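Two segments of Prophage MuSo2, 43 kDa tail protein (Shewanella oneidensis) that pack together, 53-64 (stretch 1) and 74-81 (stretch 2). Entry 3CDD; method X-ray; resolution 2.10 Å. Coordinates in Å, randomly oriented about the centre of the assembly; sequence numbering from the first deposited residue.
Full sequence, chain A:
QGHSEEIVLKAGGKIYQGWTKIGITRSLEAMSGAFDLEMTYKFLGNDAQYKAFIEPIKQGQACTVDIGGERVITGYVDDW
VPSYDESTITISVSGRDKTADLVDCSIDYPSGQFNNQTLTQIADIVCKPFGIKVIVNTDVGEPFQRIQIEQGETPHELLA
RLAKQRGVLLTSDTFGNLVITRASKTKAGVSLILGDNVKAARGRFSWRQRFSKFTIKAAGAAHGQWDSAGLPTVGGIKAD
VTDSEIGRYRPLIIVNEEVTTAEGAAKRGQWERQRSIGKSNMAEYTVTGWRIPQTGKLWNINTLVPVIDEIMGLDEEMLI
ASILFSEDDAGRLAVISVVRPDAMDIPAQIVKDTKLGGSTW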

# COMPACT_ATOMS: atom_id res chain seq x y z
N PHE A 53 32.19 3.26 17.29
CA PHE A 53 33.13 2.15 17.12
C PHE A 53 33.68 2.01 15.69
O PHE A 53 34.89 2.02 15.50
CB PHE A 53 32.55 0.81 17.64
CG PHE A 53 31.18 0.47 17.10
CD1 PHE A 53 30.04 0.77 17.84
CD2 PHE A 53 31.04 -0.17 15.87
CE1 PHE A 53 28.77 0.45 17.34
CE2 PHE A 53 29.78 -0.49 15.35
CZ PHE A 53 28.64 -0.18 16.09
N ILE A 54 32.80 1.87 14.70
CA ILE A 54 33.26 1.82 13.30
C ILE A 54 32.99 3.10 12.53
O ILE A 54 32.03 3.82 12.80
CB ILE A 54 32.67 0.63 12.48
CG1 ILE A 54 31.16 0.77 12.27
CG2 ILE A 54 33.03 -0.72 13.11
CD1 ILE A 54 30.75 0.54 10.84
N GLU A 55 33.87 3.36 11.57
CA GLU A 55 33.68 4.43 10.61
C GLU A 55 32.55 4.00 9.67
O GLU A 55 32.46 2.82 9.34
CB GLU A 55 35.00 4.66 9.85
CG GLU A 55 34.91 5.61 8.68
CD GLU A 55 36.19 6.37 8.47
OE1 GLU A 55 36.51 7.22 9.33
OE2 GLU A 55 36.87 6.12 7.45
N PRO A 56 31.66 4.93 9.30
CA PRO A 56 30.56 4.57 8.41
C PRO A 56 30.96 3.72 7.18
O PRO A 56 32.07 3.83 6.68
CB PRO A 56 30.02 5.93 7.96
CG PRO A 56 30.27 6.84 9.13
CD PRO A 56 31.57 6.35 9.73
N ILE A 57 30.05 2.86 6.75
CA ILE A 57 30.16 2.24 5.44
C ILE A 57 29.43 3.21 4.52
O ILE A 57 28.25 3.49 4.70
CB ILE A 57 29.52 0.82 5.40
CG1 ILE A 57 30.08 -0.05 6.53
CG2 ILE A 57 29.75 0.15 4.05
CD1 ILE A 57 29.43 -1.43 6.65
N LYS A 58 30.15 3.78 3.57
CA LYS A 58 29.56 4.73 2.66
C LYS A 58 28.58 4.04 1.72
O LYS A 58 28.91 3.02 1.10
CB LYS A 58 30.65 5.46 1.85
CG LYS A 58 31.66 6.22 2.72
CD LYS A 58 32.80 6.83 1.89
CE LYS A 58 34.16 6.69 2.58
NZ LYS A 58 34.34 7.69 3.67
N GLN A 59 27.36 4.59 1.66
CA GLN A 59 26.41 4.24 0.58
C GLN A 59 27.09 4.35 -0.79
O GLN A 59 27.90 5.24 -1.00
CB GLN A 59 25.15 5.12 0.65
CG GLN A 59 25.36 6.63 0.37
CD GLN A 59 25.78 7.44 1.58
OE1 GLN A 59 26.16 6.90 2.63
NE2 GLN A 59 25.72 8.77 1.44
N GLY A 60 26.78 3.44 -1.71
CA GLY A 60 27.44 3.44 -3.01
C GLY A 60 28.63 2.50 -3.15
O GLY A 60 28.98 2.11 -4.26
N GLN A 61 29.23 2.12 -2.02
CA GLN A 61 30.45 1.30 -1.99
C GLN A 61 30.26 -0.09 -2.61
O GLN A 61 29.27 -0.74 -2.34
CB GLN A 61 30.85 1.11 -0.53
CG GLN A 61 32.33 0.96 -0.30
CD GLN A 61 33.09 2.22 -0.61
OE1 GLN A 61 33.96 2.25 -1.48
NE2 GLN A 61 32.74 3.30 0.09
N ALA A 62 31.23 -0.55 -3.41
CA ALA A 62 31.28 -1.96 -3.83
C ALA A 62 31.46 -2.86 -2.61
O ALA A 62 32.19 -2.52 -1.67
CB ALA A 62 32.39 -2.20 -4.83
N CYS A 63 30.84 -4.03 -2.68
CA CYS A 63 30.50 -4.81 -1.52
C CYS A 63 30.50 -6.31 -1.85
O CYS A 63 30.00 -6.71 -2.91
CB CYS A 63 29.07 -4.40 -1.13
SG CYS A 63 28.66 -4.89 0.46
N THR A 64 31.03 -7.14 -0.96
CA THR A 64 30.86 -8.61 -1.05
C THR A 64 30.50 -9.23 0.29
O THR A 64 30.95 -8.78 1.35
CB THR A 64 32.11 -9.35 -1.62
OG1 THR A 64 33.20 -9.28 -0.69
CG2 THR A 64 32.54 -8.78 -2.97
N THR A 74 27.59 -10.37 -4.53
CA THR A 74 28.52 -9.34 -4.97
C THR A 74 27.72 -8.17 -5.55
O THR A 74 26.96 -8.32 -6.52
CB THR A 74 29.47 -9.90 -6.07
OG1 THR A 74 30.10 -11.10 -5.60
CG2 THR A 74 30.53 -8.87 -6.47
N GLY A 75 27.88 -7.00 -4.94
CA GLY A 75 27.15 -5.82 -5.41
C GLY A 75 27.62 -4.52 -4.81
O GLY A 75 28.82 -4.29 -4.67
N TYR A 76 26.66 -3.66 -4.47
CA TYR A 76 26.92 -2.33 -3.96
C TYR A 76 25.99 -2.01 -2.80
O TYR A 76 24.87 -2.49 -2.74
CB TYR A 76 26.67 -1.28 -5.05
CG TYR A 76 27.45 -1.53 -6.30
CD1 TYR A 76 28.77 -1.07 -6.42
CD2 TYR A 76 26.88 -2.21 -7.37
CE1 TYR A 76 29.50 -1.31 -7.59
CE2 TYR A 76 27.60 -2.44 -8.54
CZ TYR A 76 28.90 -1.99 -8.64
OH TYR A 76 29.61 -2.22 -9.79
N VAL A 77 26.47 -1.18 -1.88
CA VAL A 77 25.66 -0.66 -0.81
C VAL A 77 24.69 0.33 -1.40
O VAL A 77 25.10 1.29 -2.06
CB VAL A 77 26.53 0.03 0.27
CG1 VAL A 77 25.64 0.69 1.32
CG2 VAL A 77 27.45 -0.99 0.92
N ASP A 78 23.40 0.08 -1.18
CA ASP A 78 22.38 1.05 -1.56
C ASP A 78 22.24 2.08 -0.46
O ASP A 78 22.30 3.28 -0.73
CB ASP A 78 21.03 0.36 -1.74
CG ASP A 78 20.88 -0.28 -3.09
OD1 ASP A 78 21.34 0.31 -4.09
OD2 ASP A 78 20.26 -1.37 -3.15
N ASP A 79 22.06 1.58 0.77
CA ASP A 79 21.71 2.39 1.94
C ASP A 79 22.67 2.16 3.12
O ASP A 79 22.98 1.02 3.48
CB ASP A 79 20.26 2.10 2.40
CG ASP A 79 19.20 2.52 1.37
OD1 ASP A 79 19.44 2.39 0.16
OD2 ASP A 79 18.11 3.01 1.77
N TRP A 80 23.11 3.27 3.70
CA TRP A 80 23.79 3.30 4.97
C TRP A 80 22.75 3.80 6.00
O TRP A 80 22.13 4.84 5.80
CB TRP A 80 24.99 4.26 4.86
CG TRP A 80 25.57 4.73 6.16
CD1 TRP A 80 25.61 6.01 6.60
CD2 TRP A 80 26.17 3.91 7.19
NE1 TRP A 80 26.21 6.05 7.85
CE2 TRP A 80 26.56 4.78 8.22
CE3 TRP A 80 26.40 2.54 7.33
CZ2 TRP A 80 27.20 4.33 9.39
CZ3 TRP A 80 27.05 2.08 8.50
CH2 TRP A 80 27.43 2.97 9.50
N VAL A 81 22.55 3.05 7.07
CA VAL A 81 21.39 3.27 7.95
C VAL A 81 21.85 3.29 9.42
O VAL A 81 21.69 2.32 10.14
CB VAL A 81 20.25 2.24 7.67
CG1 VAL A 81 18.92 2.58 8.43
CG2 VAL A 81 20.01 2.11 6.16

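Stretch 2 is a continuous strand, and stretch 1 reaches it as an extended loop that turns at K58 to Q61 and then runs antiparallel to it. Four backbone hydrogen bonds hold the two together. C63 and G75 form a reciprocal pair, C63 N to G75 O at 2.8 Å and G75 N to C63 O at 2.9 Å; farther along, V77 N donates to Q61 O at 2.9 Å and G60 N to V77 O at 2.8 Å. G60, within the type II turn from K58 to Q61, directs its amide to V77 O. G60, at phi 96° and psi -21°, occupies a conformation in which a CB would be jammed against the carbonyl oxygen of Q59. Between the hydrogen-bonded positions, CA-H...O contacts add to the pairing: Y76 CA lies 3.3 Å from Q61 O, and A62 CA 3.5 Å from G75 O.

Side chains alternate across this short sheet. A62, T64, T74 and Y76 share one face. Y76 adopts chi1 m with chi2 at -85°, which brings its ring alongside A62, with Y76 CE1 4.1 Å from A62 CB. T64 (p) and T74 (m) use different chi1 wells, yet their methyls meet, CG2 to CG2, at 4.0 Å, while T74 OG1 is hydrogen-bonded elsewhere in the structure. C63 projects from the other face, and its t rotamer places SG 4.1 Å from V77 CG2.

V77 points toward stretch 1, and its t rotamer divides its methyls between neighbors. CG2 meets both C63 SG and, at 4.0 Å, I57 CG2, whereas CG1 packs 3.7 Å from Q59 CA. The buried I57, with chi1 m and chi2 t, thus joins an apolar cluster with V77 and C63.

W80 has the largest area covered by the opposing stretch. Its t rotamer, with chi2 at -117°, lays the indole along the loop before the turn, so that P56 CA and I57 N lie over one ring face. P56 CB approaches W80 CZ2 to 3.5 Å, and I57 CB lies 4.1 Å from W80 CE3. I54 points its CA-to-CB bond sideways, but the end of its side chain comes nearer, bringing CD1 to 4.3 Å from W80 CH2. W80 NE1 is satisfied elsewhere in the structure, leaving the indole's contacts here to be made by packing. Q59, with chi1 p and chi2 m, folds its amide back so that OE1 lies 3.6 Å from W80 CB.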